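Local coordinates for protein beta-glucosidase (Saccharopolyspora erythraea D, PDB 5M6G) that probably hydrolyses terminal, non-reducing beta-D-glucosyl residues to release beta-D-glucose, as a two-domain glycoside hydrolase of family 3, at residues V88-G93 and Q102-M107; A140-H145 and G447-W452; E265-G270 and G299-T304; L415-G420 and D603-H608; A555-W560 and D571-D576. All coordinates share one frame; numbering follows the deposited sequence. Where two conformers were deposited one is given.

Interaction 1 of 5, residues V88-G93 and Q102-M107; sequences VLSGGG and QAWADM. With SOR (sorbitol), chain L.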
# COMPACT_ATOMS: atom_id res chain seq x y z
N VAL A 88 -14.18 12.65 -0.42
CA VAL A 88 -14.54 11.55 -1.31
C VAL A 88 -13.29 10.70 -1.50
O VAL A 88 -12.16 11.19 -1.41
CB VAL A 88 -15.08 12.08 -2.67
CG1 VAL A 88 -15.34 10.94 -3.65
CG2 VAL A 88 -16.36 12.89 -2.45
N LEU A 89 -13.49 9.40 -1.72
CA LEU A 89 -12.39 8.51 -2.08
C LEU A 89 -12.76 7.72 -3.33
O LEU A 89 -13.93 7.54 -3.67
CB LEU A 89 -12.00 7.52 -0.96
CG LEU A 89 -12.88 6.27 -0.76
CD1 LEU A 89 -12.07 5.09 -0.22
CD2 LEU A 89 -14.06 6.55 0.17
N SER A 90 -11.72 7.26 -4.02
CA SER A 90 -11.85 6.16 -4.96
C SER A 90 -11.39 4.91 -4.24
O SER A 90 -10.25 4.84 -3.77
CB SER A 90 -11.00 6.39 -6.22
OG SER A 90 -11.65 7.26 -7.12
N GLY A 91 -12.28 3.93 -4.10
CA GLY A 91 -11.84 2.62 -3.69
C GLY A 91 -10.96 2.00 -4.77
O GLY A 91 -10.81 2.53 -5.87
N GLY A 92 -10.35 0.86 -4.44
CA GLY A 92 -9.54 0.15 -5.41
C GLY A 92 -10.34 -0.15 -6.66
O GLY A 92 -11.45 -0.69 -6.59
N GLY A 93 -9.79 0.20 -7.82
CA GLY A 93 -10.47 -0.03 -9.07
C GLY A 93 -11.51 1.01 -9.45
O GLY A 93 -12.13 0.88 -10.51
N GLN A 102 -5.45 12.37 -17.24
CA GLN A 102 -6.27 13.57 -17.45
C GLN A 102 -7.69 13.36 -16.94
O GLN A 102 -8.28 14.28 -16.35
CB GLN A 102 -6.29 13.95 -18.93
CG GLN A 102 -7.06 15.25 -19.14
CD GLN A 102 -7.67 15.38 -20.52
OE1 GLN A 102 -7.12 14.87 -21.50
NE2 GLN A 102 -8.82 16.05 -20.60
N ALA A 103 -8.27 12.19 -17.20
CA ALA A 103 -9.65 11.95 -16.77
C ALA A 103 -9.77 11.90 -15.25
O ALA A 103 -10.81 12.30 -14.71
CB ALA A 103 -10.17 10.66 -17.40
N TRP A 104 -8.75 11.41 -14.55
CA TRP A 104 -8.76 11.50 -13.09
C TRP A 104 -8.73 12.96 -12.64
O TRP A 104 -9.46 13.35 -11.72
CB TRP A 104 -7.57 10.76 -12.48
CG TRP A 104 -7.71 9.28 -12.40
CD1 TRP A 104 -7.49 8.37 -13.39
CD2 TRP A 104 -8.08 8.53 -11.23
NE1 TRP A 104 -7.71 7.10 -12.92
CE2 TRP A 104 -8.07 7.17 -11.60
CE3 TRP A 104 -8.42 8.88 -9.92
CZ2 TRP A 104 -8.39 6.15 -10.70
CZ3 TRP A 104 -8.74 7.86 -9.02
CH2 TRP A 104 -8.73 6.51 -9.42
N ALA A 105 -7.88 13.78 -13.27
CA ALA A 105 -7.84 15.19 -12.90
C ALA A 105 -9.18 15.87 -13.17
O ALA A 105 -9.65 16.68 -12.36
CB ALA A 105 -6.71 15.91 -13.64
N ASP A 106 -9.81 15.54 -14.30
CA ASP A 106 -11.14 16.09 -14.60
C ASP A 106 -12.15 15.67 -13.54
O ASP A 106 -12.95 16.49 -13.07
CB ASP A 106 -11.60 15.62 -15.98
CG ASP A 106 -10.81 16.24 -17.10
OD1 ASP A 106 -10.07 17.22 -16.85
OD2 ASP A 106 -10.92 15.74 -18.24
N MET A 107 -12.14 14.39 -13.17
CA MET A 107 -13.07 13.91 -12.16
C MET A 107 -12.88 14.66 -10.84
O MET A 107 -13.84 15.12 -10.23
CB MET A 107 -12.89 12.41 -11.94
CG MET A 107 -13.84 11.81 -10.90
SD MET A 107 -13.43 10.08 -10.61
CE MET A 107 -11.89 10.23 -9.71
C1 SOR L . -6.93 -0.19 3.36
C2 SOR L . -7.42 0.55 2.13
C3 SOR L . -8.90 0.24 1.92
C4 SOR L . -9.36 0.65 0.53
C5 SOR L . -10.60 -0.11 0.06
C6 SOR L . -10.75 0.11 -1.44
O1 SOR L . -5.53 -0.39 3.30
O2 SOR L . -7.23 1.94 2.30
O3 SOR L . -9.63 0.93 2.89
O4 SOR L . -9.61 2.04 0.50
O5 SOR L . -10.53 -1.50 0.35
O6 SOR L . -11.62 -0.86 -2.00
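Ser90 of strand 87-90 meets Trp104 and Met107 of helix 101-116, while Leu89, just before it, faces sorbitol, its CD1 4.0 Å from sorbitol O4. The OG of Ser90 lies 3.5 Å from CZ3 of Trp104, meeting the six-membered ring obliquely. With OG beside the backbone N (chi1 -80°), the hydroxyl also lies 3.9 Å from CE of Met107, whose chain bends at its last torsion. These are van der Waals contacts; the hydroxyl's polar needs are met by Tyr126 OH and Ser94 O. Replacing Trp104 with alanine would probably open a gap beside Ser90 and leave Asn99 OD1 without the indole N-H it accepts. Gly91 follows, bare of side chain, its CA 3.5 Å from sorbitol C6, and then Gly92, whose N lies 3.1 Å from sorbitol C6. Strand, loop and helix form the first half of the beta-alpha-beta unit 87-128, with the sugar-alcohol pocket at the C-terminal end of its strand, as in TIM-barrel glycosidases.

Interaction 2 of 5, residues A140-H145 and G447-W452; sequences ATIYPH and GWTISW. With SOR (sorbitol), chain L.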
# COMPACT_ATOMS: atom_id res chain seq x y z
N ALA A 140 0.30 5.10 -14.90
CA ALA A 140 1.11 5.56 -13.78
C ALA A 140 2.21 4.55 -13.49
O ALA A 140 2.06 3.35 -13.71
CB ALA A 140 0.25 5.76 -12.54
N THR A 141 3.33 5.06 -12.96
CA THR A 141 4.45 4.20 -12.57
C THR A 141 4.02 3.26 -11.45
O THR A 141 3.42 3.70 -10.46
CB THR A 141 5.61 5.07 -12.09
OG1 THR A 141 5.86 6.12 -13.03
CG2 THR A 141 6.87 4.24 -11.91
N ILE A 142 4.35 1.98 -11.58
CA ILE A 142 4.02 0.99 -10.55
C ILE A 142 5.32 0.53 -9.89
O ILE A 142 6.16 -0.13 -10.52
CB ILE A 142 3.23 -0.19 -11.12
CG1 ILE A 142 1.93 0.30 -11.80
CG2 ILE A 142 2.94 -1.22 -10.01
CD1 ILE A 142 0.99 1.05 -10.86
N TYR A 143 5.48 0.89 -8.62
CA TYR A 143 6.67 0.61 -7.84
C TYR A 143 6.57 -0.76 -7.19
O TYR A 143 5.47 -1.33 -7.09
CB TYR A 143 6.86 1.70 -6.77
CG TYR A 143 7.16 3.05 -7.40
CD1 TYR A 143 8.44 3.38 -7.83
CD2 TYR A 143 6.14 3.97 -7.62
CE1 TYR A 143 8.71 4.60 -8.44
CE2 TYR A 143 6.39 5.20 -8.22
CZ TYR A 143 7.67 5.50 -8.64
OH TYR A 143 7.91 6.72 -9.24
N PRO A 144 7.69 -1.36 -6.79
CA PRO A 144 7.62 -2.61 -6.03
C PRO A 144 6.73 -2.44 -4.80
O PRO A 144 6.68 -1.37 -4.19
CB PRO A 144 9.08 -2.87 -5.63
CG PRO A 144 9.89 -2.19 -6.71
CD PRO A 144 9.08 -0.94 -7.04
N HIS A 145 6.00 -3.50 -4.47
CA HIS A 145 5.24 -3.45 -3.23
C HIS A 145 6.19 -3.39 -2.03
O HIS A 145 7.40 -3.63 -2.13
CB HIS A 145 4.30 -4.65 -3.12
CG HIS A 145 2.96 -4.43 -3.74
ND1 HIS A 145 2.10 -3.42 -3.34
CD2 HIS A 145 2.33 -5.08 -4.75
CE1 HIS A 145 0.99 -3.48 -4.06
NE2 HIS A 145 1.11 -4.47 -4.93
N GLY A 447 -1.40 -7.29 -6.30
CA GLY A 447 -2.62 -6.60 -5.91
C GLY A 447 -2.49 -5.09 -5.98
O GLY A 447 -1.40 -4.52 -6.08
N TRP A 448 -3.65 -4.43 -5.93
CA TRP A 448 -3.71 -2.97 -5.93
C TRP A 448 -3.02 -2.41 -7.17
O TRP A 448 -2.16 -1.53 -7.09
CB TRP A 448 -3.09 -2.39 -4.66
CG TRP A 448 -3.80 -2.73 -3.38
CD1 TRP A 448 -3.42 -3.65 -2.44
CD2 TRP A 448 -5.00 -2.13 -2.88
NE1 TRP A 448 -4.31 -3.67 -1.40
CE2 TRP A 448 -5.30 -2.74 -1.64
CE3 TRP A 448 -5.87 -1.14 -3.37
CZ2 TRP A 448 -6.42 -2.39 -0.88
CZ3 TRP A 448 -6.98 -0.79 -2.61
CH2 TRP A 448 -7.24 -1.42 -1.38
N THR A 449 -3.35 -2.96 -8.33
CA THR A 449 -2.77 -2.49 -9.58
C THR A 449 -3.92 -2.38 -10.58
O THR A 449 -4.45 -3.40 -11.02
CB THR A 449 -1.67 -3.42 -10.08
OG1 THR A 449 -0.71 -3.65 -9.03
CG2 THR A 449 -0.96 -2.79 -11.28
N ILE A 450 -4.30 -1.14 -10.89
CA ILE A 450 -5.50 -0.79 -11.64
C ILE A 450 -6.75 -1.20 -10.87
O ILE A 450 -7.48 -0.34 -10.38
CB ILE A 450 -5.53 -1.39 -13.06
CG1 ILE A 450 -4.23 -1.07 -13.79
CG2 ILE A 450 -6.73 -0.83 -13.81
CD1 ILE A 450 -3.91 0.39 -13.83
N SER A 451 -7.01 -2.50 -10.79
CA SER A 451 -8.10 -3.03 -9.98
C SER A 451 -7.65 -3.22 -8.53
O SER A 451 -6.49 -3.04 -8.18
CB SER A 451 -8.58 -4.36 -10.54
OG SER A 451 -7.58 -5.35 -10.36
N TRP A 452 -8.62 -3.58 -7.68
CA TRP A 452 -8.35 -3.81 -6.26
C TRP A 452 -7.52 -5.07 -6.05
O TRP A 452 -6.45 -5.04 -5.42
CB TRP A 452 -9.69 -3.91 -5.52
CG TRP A 452 -9.59 -4.34 -4.09
CD1 TRP A 452 -8.69 -3.94 -3.16
CD2 TRP A 452 -10.45 -5.29 -3.44
NE1 TRP A 452 -8.93 -4.57 -1.96
CE2 TRP A 452 -10.01 -5.40 -2.11
CE3 TRP A 452 -11.55 -6.05 -3.85
CZ2 TRP A 452 -10.63 -6.24 -1.18
CZ3 TRP A 452 -12.17 -6.88 -2.93
CH2 TRP A 452 -11.70 -6.97 -1.61
C1 SOR L . -6.93 -0.19 3.36
C2 SOR L . -7.42 0.55 2.13
C3 SOR L . -8.90 0.24 1.92
C4 SOR L . -9.36 0.65 0.53
C5 SOR L . -10.60 -0.11 0.06
C6 SOR L . -10.75 0.11 -1.44
O1 SOR L . -5.53 -0.39 3.30
O2 SOR L . -7.23 1.94 2.30
O3 SOR L . -9.63 0.93 2.89
O4 SOR L . -9.61 2.04 0.50
O5 SOR L . -10.53 -1.50 0.35
O6 SOR L . -11.62 -0.86 -2.00
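Ile142 and His145 meet Thr449, Gly447 and Trp448 in a buried loop-to-loop contact that joins the TIM-barrel-type N-terminal domain to the C-terminal domain, beside the pocket holding sorbitol. An active site built from both domains is characteristic of two-domain family 3 glycosidases, and here the loop 447-452 reaches across to line it. The apolar part is modest: Ile142 CG1 lies 4.3 Å from Thr449 CG2, and both side chains also touch His132. The polar part is carried by His145, the N-cap residue of helix 146-152, whose ring is stacked on that of His132 and is thereby steadied in its orientation. Beyond Gly447 the chain turns through a left-handed conformation at Trp448, closed by a bond from Trp448 N to Trp452 O of 2.9 Å. That turn brings CD1 of Trp452 over a face of the Trp448 ring, 3.4 Å above its plane. Trp448 then offers its edge to the ligand, CH2 standing 3.5 Å from sorbitol C4. The two indole nitrogens are held separately, Trp448 NE1 by Glu195 and Trp452 NE1 by Glu505, a pocket residue. Across the domain interface, His145 NE2 donates to Gly447 O at 2.8 Å; the acceptor lies within 6° of the imidazole plane, although the bond is bent at the hydrogen to 143°.

Interaction 3 of 5, residues E265-G270 and G299-T304; sequences EAIARG and GELGFT
Ile267, Leu301 and Phe303 meet where the C-terminal ends of two helices, 261-268 and 290-300, come together on the outside of the TIM-barrel-type N-terminal domain. Each helix is followed by a glycine with positive phi. Gly270 completes a Schellman motif, one of whose bonds runs from Gly270 N to Ile267 O at 2.8 Å, while Gly302 turns the chain after the second helix. The turn at Gly302 lies between Leu301 and Phe303, which both pack on one partner. That partner is Ile267, the residue that the first helix contributes. Its CG1 branch lies beside the backbone N (chi1 -68°) and extends toward the second segment, so that CD1 reaches CB of Leu301 and CB of Phe303, both at 4.0 Å. The isoleucine crosses each of these side chains at about a right angle. Leu297, one turn back on helix 290-300, touches both Ile267 and Phe303 and widens the apolar patch. An alanine in place of Ile267 would probably leave a gap between the helix ends, with the Phe303 ring freer to shift. Phe303 itself is fixed through its backbone as well, since its carbonyl oxygen accepts from Arg372. Against the ring, Ile267 CG1 packs obliquely on CD1 of Phe303, 3.8 Å away.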
# COMPACT_ATOMS: atom_id res chain seq x y z
N GLU A 265 7.18 6.56 14.79
CA GLU A 265 8.08 7.16 13.81
C GLU A 265 7.33 7.95 12.74
O GLU A 265 7.78 9.01 12.31
CB GLU A 265 8.93 6.08 13.14
CG GLU A 265 10.27 5.84 13.82
CD GLU A 265 11.17 7.05 13.75
OE1 GLU A 265 11.67 7.36 12.64
OE2 GLU A 265 11.37 7.70 14.80
N ALA A 266 6.20 7.41 12.27
CA ALA A 266 5.44 8.14 11.25
C ALA A 266 4.93 9.45 11.81
O ALA A 266 4.97 10.48 11.13
CB ALA A 266 4.29 7.28 10.73
N ILE A 267 4.49 9.45 13.07
CA ILE A 267 4.03 10.67 13.72
C ILE A 267 5.18 11.67 13.86
O ILE A 267 5.02 12.86 13.60
CB ILE A 267 3.39 10.32 15.07
CG1 ILE A 267 2.08 9.56 14.83
CG2 ILE A 267 3.16 11.58 15.92
CD1 ILE A 267 1.53 8.88 16.08
N ALA A 268 6.36 11.19 14.26
CA ALA A 268 7.52 12.07 14.35
C ALA A 268 7.85 12.73 13.01
O ALA A 268 8.30 13.88 12.98
CB ALA A 268 8.74 11.30 14.86
N ARG A 269 7.62 12.02 11.90
CA ARG A 269 7.83 12.60 10.58
C ARG A 269 6.70 13.51 10.15
O ARG A 269 6.79 14.11 9.07
CB ARG A 269 8.01 11.49 9.54
CG ARG A 269 9.34 10.78 9.66
CD ARG A 269 9.42 9.63 8.66
NE ARG A 269 10.67 8.90 8.79
CZ ARG A 269 11.80 9.27 8.19
NH1 ARG A 269 11.82 10.36 7.43
NH2 ARG A 269 12.90 8.56 8.35
N GLY A 270 5.65 13.64 10.95
CA GLY A 270 4.56 14.55 10.63
C GLY A 270 3.43 13.95 9.83
O GLY A 270 2.71 14.71 9.17
N GLY A 299 -3.57 10.74 22.63
CA GLY A 299 -3.10 11.24 23.91
C GLY A 299 -1.63 10.99 24.12
O GLY A 299 -0.81 11.90 24.01
N GLU A 300 -1.28 9.73 24.38
CA GLU A 300 0.09 9.39 24.75
C GLU A 300 1.06 9.70 23.62
O GLU A 300 2.13 10.28 23.86
CB GLU A 300 0.18 7.93 25.15
CG GLU A 300 1.58 7.52 25.54
CD GLU A 300 1.73 6.03 25.76
OE1 GLU A 300 0.75 5.39 26.19
OE2 GLU A 300 2.83 5.52 25.48
N LEU A 301 0.72 9.32 22.38
CA LEU A 301 1.58 9.61 21.23
C LEU A 301 1.41 11.03 20.72
O LEU A 301 2.16 11.44 19.83
CB LEU A 301 1.31 8.62 20.09
CG LEU A 301 1.59 7.14 20.40
CD1 LEU A 301 1.58 6.26 19.14
CD2 LEU A 301 2.89 7.00 21.14
N GLY A 302 0.43 11.77 21.24
CA GLY A 302 0.25 13.16 20.86
C GLY A 302 -0.05 13.39 19.39
O GLY A 302 0.35 14.42 18.84
N PHE A 303 -0.74 12.46 18.74
CA PHE A 303 -1.07 12.62 17.32
C PHE A 303 -2.12 13.71 17.14
O PHE A 303 -3.24 13.58 17.64
CB PHE A 303 -1.57 11.30 16.75
CG PHE A 303 -1.96 11.40 15.30
CD1 PHE A 303 -1.03 11.78 14.36
CD2 PHE A 303 -3.25 11.07 14.89
CE1 PHE A 303 -1.38 11.87 13.00
CE2 PHE A 303 -3.60 11.15 13.54
CZ PHE A 303 -2.66 11.55 12.59
N THR A 304 -1.77 14.77 16.41
CA THR A 304 -2.66 15.91 16.20
C THR A 304 -3.35 15.89 14.83
O THR A 304 -4.02 16.86 14.47
CB THR A 304 -1.90 17.23 16.34
OG1 THR A 304 -0.92 17.34 15.29
CG2 THR A 304 -1.22 17.32 17.68

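Interaction 4 of 5, residues L415-G420 and D603-H608; sequences LLRNDG and DPLFPH
Leu416 and Phe606 meet beside two classic beta bulges: Leu416 and Arg417 both face Leu556, and Leu605 and Phe606 both face Trp587. The aromatic ring is sandwiched. Leu416 CB makes a CH-pi contact over one face, 4.1 Å from the Phe606 centroid and 20° off the normal, while CG of the preceding Leu605 lies 3.6 Å above the opposite face of Phe606. Arg417 comes in at the ring edge, its NE 3.8 Å from CE1 of Phe606. The bend of its chain at chi2 (-82°) swings the guanidinium back beside the phenyl group, the two planes 68° apart. One water, in the guanidinium plane, extends the contact: it accepts from Arg417 NH2 at 3.1 Å and donates to Leu605 O at 2.7 Å, while NH1 is held by a salt bridge to Asp551. Phe606 also meets Trp587 edge-to-face. In the fold, the 603-608 loop packs against strand 414-418, an outermost strand of the mixed C-terminal-domain sheet, which runs antiparallel to strand 555-560.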
# COMPACT_ATOMS: atom_id res chain seq x y z
N LEU A 415 19.03 -12.59 -3.50
CA LEU A 415 19.64 -13.82 -3.98
C LEU A 415 19.77 -14.80 -2.81
O LEU A 415 20.44 -14.51 -1.81
CB LEU A 415 20.99 -13.54 -4.63
CG LEU A 415 21.70 -14.77 -5.20
CD1 LEU A 415 20.93 -15.31 -6.41
CD2 LEU A 415 23.13 -14.43 -5.58
N LEU A 416 19.15 -15.97 -2.94
CA LEU A 416 19.05 -16.94 -1.87
C LEU A 416 19.85 -18.21 -2.09
O LEU A 416 20.26 -18.85 -1.12
CB LEU A 416 17.58 -17.31 -1.64
CG LEU A 416 16.70 -16.16 -1.18
CD1 LEU A 416 15.21 -16.54 -1.24
CD2 LEU A 416 17.11 -15.69 0.23
N ARG A 417 20.06 -18.60 -3.35
CA ARG A 417 20.90 -19.74 -3.69
C ARG A 417 21.56 -19.44 -5.02
O ARG A 417 20.94 -18.84 -5.90
CB ARG A 417 20.12 -21.06 -3.79
CG ARG A 417 19.60 -21.60 -2.47
CD ARG A 417 20.69 -22.38 -1.71
NE ARG A 417 20.21 -22.79 -0.39
CZ ARG A 417 19.55 -23.92 -0.17
NH1 ARG A 417 19.30 -24.74 -1.18
NH2 ARG A 417 19.14 -24.22 1.06
N ASN A 418 22.81 -19.86 -5.16
CA ASN A 418 23.51 -19.70 -6.44
C ASN A 418 24.71 -20.63 -6.46
O ASN A 418 25.64 -20.44 -5.67
CB ASN A 418 23.95 -18.25 -6.63
CG ASN A 418 24.64 -18.04 -7.95
OD1 ASN A 418 24.42 -18.79 -8.90
ND2 ASN A 418 25.48 -17.01 -8.01
N ASP A 419 24.71 -21.61 -7.36
CA ASP A 419 25.86 -22.49 -7.48
C ASP A 419 26.88 -21.98 -8.48
O ASP A 419 27.89 -22.64 -8.71
CB ASP A 419 25.41 -23.91 -7.86
CG ASP A 419 24.84 -24.00 -9.27
OD1 ASP A 419 24.74 -22.96 -9.95
OD2 ASP A 419 24.48 -25.12 -9.69
N GLY A 420 26.64 -20.82 -9.08
CA GLY A 420 27.56 -20.27 -10.06
C GLY A 420 26.87 -19.94 -11.36
O GLY A 420 27.43 -19.23 -12.20
N ASP A 603 14.14 -22.73 13.59
CA ASP A 603 15.25 -22.86 12.66
C ASP A 603 14.73 -22.61 11.24
O ASP A 603 14.07 -23.49 10.67
CB ASP A 603 15.86 -24.26 12.76
CG ASP A 603 17.20 -24.37 12.05
OD1 ASP A 603 17.41 -23.69 11.03
OD2 ASP A 603 18.06 -25.15 12.52
N PRO A 604 15.02 -21.47 10.63
CA PRO A 604 14.43 -21.16 9.33
C PRO A 604 15.26 -21.71 8.18
O PRO A 604 16.43 -22.04 8.32
CB PRO A 604 14.43 -19.62 9.32
CG PRO A 604 15.72 -19.29 10.00
CD PRO A 604 15.87 -20.36 11.11
N LEU A 605 14.61 -21.79 7.01
CA LEU A 605 15.35 -22.08 5.78
C LEU A 605 16.35 -20.97 5.48
O LEU A 605 17.52 -21.24 5.19
CB LEU A 605 14.38 -22.25 4.60
CG LEU A 605 15.02 -22.65 3.27
CD1 LEU A 605 15.67 -24.04 3.39
CD2 LEU A 605 14.00 -22.63 2.15
N PHE A 606 15.91 -19.70 5.54
CA PHE A 606 16.77 -18.53 5.43
C PHE A 606 16.37 -17.54 6.53
O PHE A 606 15.18 -17.21 6.66
CB PHE A 606 16.64 -17.83 4.06
CG PHE A 606 16.84 -18.74 2.88
CD1 PHE A 606 18.10 -19.18 2.52
CD2 PHE A 606 15.75 -19.12 2.11
CE1 PHE A 606 18.28 -20.01 1.42
CE2 PHE A 606 15.93 -19.95 1.00
CZ PHE A 606 17.18 -20.40 0.67
N PRO A 607 17.32 -17.01 7.29
CA PRO A 607 16.98 -16.06 8.35
C PRO A 607 16.72 -14.66 7.81
O PRO A 607 17.12 -14.29 6.70
CB PRO A 607 18.22 -16.06 9.24
CG PRO A 607 19.35 -16.29 8.25
CD PRO A 607 18.78 -17.21 7.18
N HIS A 608 16.05 -13.87 8.65
CA HIS A 608 15.91 -12.44 8.41
C HIS A 608 17.27 -11.81 8.14
O HIS A 608 18.25 -12.14 8.80
CB HIS A 608 15.24 -11.80 9.63
CG HIS A 608 14.90 -10.35 9.45
ND1 HIS A 608 15.85 -9.35 9.52
CD2 HIS A 608 13.72 -9.74 9.18
CE1 HIS A 608 15.26 -8.18 9.31
NE2 HIS A 608 13.97 -8.39 9.11
O HOH W 1 19.12 -22.99 3.93

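Interaction 5 of 5, residues A555-W560 and D571-D576; sequences ALLASW and DVLFGD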
# COMPACT_ATOMS: atom_id res chain seq x y z
N ALA A 555 19.94 -21.87 -8.92
CA ALA A 555 19.88 -20.58 -8.27
C ALA A 555 18.44 -20.29 -7.90
O ALA A 555 17.51 -20.80 -8.52
CB ALA A 555 20.42 -19.45 -9.16
N LEU A 556 18.28 -19.48 -6.85
CA LEU A 556 16.98 -19.01 -6.40
C LEU A 556 17.08 -17.52 -6.16
O LEU A 556 17.93 -17.08 -5.37
CB LEU A 556 16.53 -19.73 -5.13
CG LEU A 556 15.29 -19.09 -4.50
CD1 LEU A 556 14.11 -19.20 -5.47
CD2 LEU A 556 14.98 -19.74 -3.18
N LEU A 557 16.24 -16.74 -6.84
CA LEU A 557 16.18 -15.29 -6.69
C LEU A 557 14.76 -14.92 -6.31
O LEU A 557 13.82 -15.31 -7.01
CB LEU A 557 16.60 -14.59 -7.99
CG LEU A 557 16.59 -13.05 -7.98
CD1 LEU A 557 17.83 -12.51 -7.27
CD2 LEU A 557 16.49 -12.52 -9.41
N ALA A 558 14.60 -14.23 -5.19
CA ALA A 558 13.29 -13.76 -4.74
C ALA A 558 13.06 -12.36 -5.29
O ALA A 558 13.83 -11.44 -4.99
CB ALA A 558 13.19 -13.76 -3.22
N SER A 559 12.02 -12.19 -6.09
CA SER A 559 11.76 -10.92 -6.76
C SER A 559 10.60 -10.14 -6.16
O SER A 559 10.43 -8.97 -6.50
CB SER A 559 11.50 -11.14 -8.25
OG SER A 559 12.67 -11.59 -8.90
N TRP A 560 9.80 -10.76 -5.30
CA TRP A 560 8.65 -10.13 -4.61
C TRP A 560 7.64 -9.71 -5.69
O TRP A 560 7.33 -10.52 -6.58
CB TRP A 560 9.13 -9.02 -3.69
CG TRP A 560 10.30 -9.42 -2.87
CD1 TRP A 560 11.57 -8.93 -2.96
CD2 TRP A 560 10.33 -10.45 -1.87
NE1 TRP A 560 12.39 -9.58 -2.06
CE2 TRP A 560 11.65 -10.51 -1.37
CE3 TRP A 560 9.37 -11.30 -1.32
CZ2 TRP A 560 12.04 -11.39 -0.35
CZ3 TRP A 560 9.75 -12.19 -0.32
CH2 TRP A 560 11.08 -12.22 0.16
N ASP A 571 18.41 -7.00 -14.70
CA ASP A 571 19.60 -6.30 -14.25
C ASP A 571 20.39 -7.14 -13.25
O ASP A 571 21.63 -7.20 -13.30
CB ASP A 571 19.23 -4.96 -13.63
CG ASP A 571 18.74 -3.95 -14.66
OD1 ASP A 571 18.95 -4.18 -15.87
OD2 ASP A 571 18.15 -2.93 -14.25
N VAL A 572 19.68 -7.81 -12.33
CA VAL A 572 20.35 -8.63 -11.33
C VAL A 572 20.78 -9.97 -11.93
O VAL A 572 21.91 -10.42 -11.73
CB VAL A 572 19.43 -8.81 -10.11
CG1 VAL A 572 20.04 -9.76 -9.10
CG2 VAL A 572 19.14 -7.45 -9.48
N LEU A 573 19.88 -10.61 -12.68
CA LEU A 573 20.17 -11.91 -13.29
C LEU A 573 21.44 -11.88 -14.13
O LEU A 573 22.19 -12.86 -14.18
CB LEU A 573 18.99 -12.37 -14.15
CG LEU A 573 17.72 -12.89 -13.44
CD1 LEU A 573 16.61 -13.12 -14.44
CD2 LEU A 573 18.01 -14.19 -12.65
N PHE A 574 21.71 -10.76 -14.81
CA PHE A 574 22.84 -10.64 -15.72
C PHE A 574 24.00 -9.85 -15.13
O PHE A 574 24.94 -9.51 -15.86
CB PHE A 574 22.38 -10.03 -17.05
CG PHE A 574 21.56 -10.98 -17.87
CD1 PHE A 574 20.20 -11.09 -17.66
CD2 PHE A 574 22.16 -11.81 -18.80
CE1 PHE A 574 19.44 -11.98 -18.39
CE2 PHE A 574 21.41 -12.71 -19.53
CZ PHE A 574 20.05 -12.80 -19.33
N GLY A 575 23.96 -9.55 -13.84
CA GLY A 575 25.08 -8.95 -13.15
C GLY A 575 25.27 -7.47 -13.36
O GLY A 575 26.31 -6.94 -12.95
N ASP A 576 24.32 -6.78 -14.00
CA ASP A 576 24.38 -5.32 -14.03
C ASP A 576 24.19 -4.71 -12.64
O ASP A 576 24.79 -3.67 -12.33
CB ASP A 576 23.34 -4.76 -15.01
CG ASP A 576 23.69 -5.08 -16.46
OD1 ASP A 576 24.90 -5.14 -16.76
OD2 ASP A 576 22.78 -5.27 -17.28
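Asp571 OD2 is gripped by two arginines, Arg406 and Arg410 of helix 399-412, each forming a salt bridge through its NE and so tying down helix 567-573 near its end. The two residues that follow, Val572 and Leu573, present their branches to the strand, and both find the same partner, Leu557. The leucine's CG is anti to the backbone N (chi1 180°), which carries its forked end out toward the helix. The two methyls then divide the work: Leu557 CD1 rests 4.0 Å from CG1 of Val572, and Leu557 CD2 rests 3.9 Å from CD2 of Leu573. This is helix-on-sheet packing of an alpha/beta domain, buried throughout. Strand 555-560 runs between 534-539, which it parallels, and the antiparallel 414-418, and Leu573 touches Val535 of the former, so the helix bridges neighbouring strands. Leu556, the residue before Leu557, packs instead on Ile546. At the helix end Gly575 turns the chain with positive phi, its N bonded to Val572 O at 3.1 Å. That same Val572 carbonyl oxygen is also hydrogen-bonded to the hydroxyl of Tyr614, close to the C-terminus of the chain.

In the fold
Interactions 1 and 2 touch each other and both reach sorbitol, one from inside the N-terminal domain, the other across the domain boundary; Gly92 packs on Trp448 and Trp452. Interactions 4 and 5 form a second pair, about 13 Å between centres, joined through backbone bonds between strands 414-418 and 555-560 of one sheet. Interaction 3 stands apart, its nearest atoms about 15 Å or more from those of every other contact. Burial and chemistry do not run in step. Interactions 1, 2 and 5 are buried, yet only interaction 2 has a direct cross-segment hydrogen bond, while 5 is purely aliphatic. The partly buried 3 is apolar, and 4 adds an arginine and a bridging water to aromatic packing.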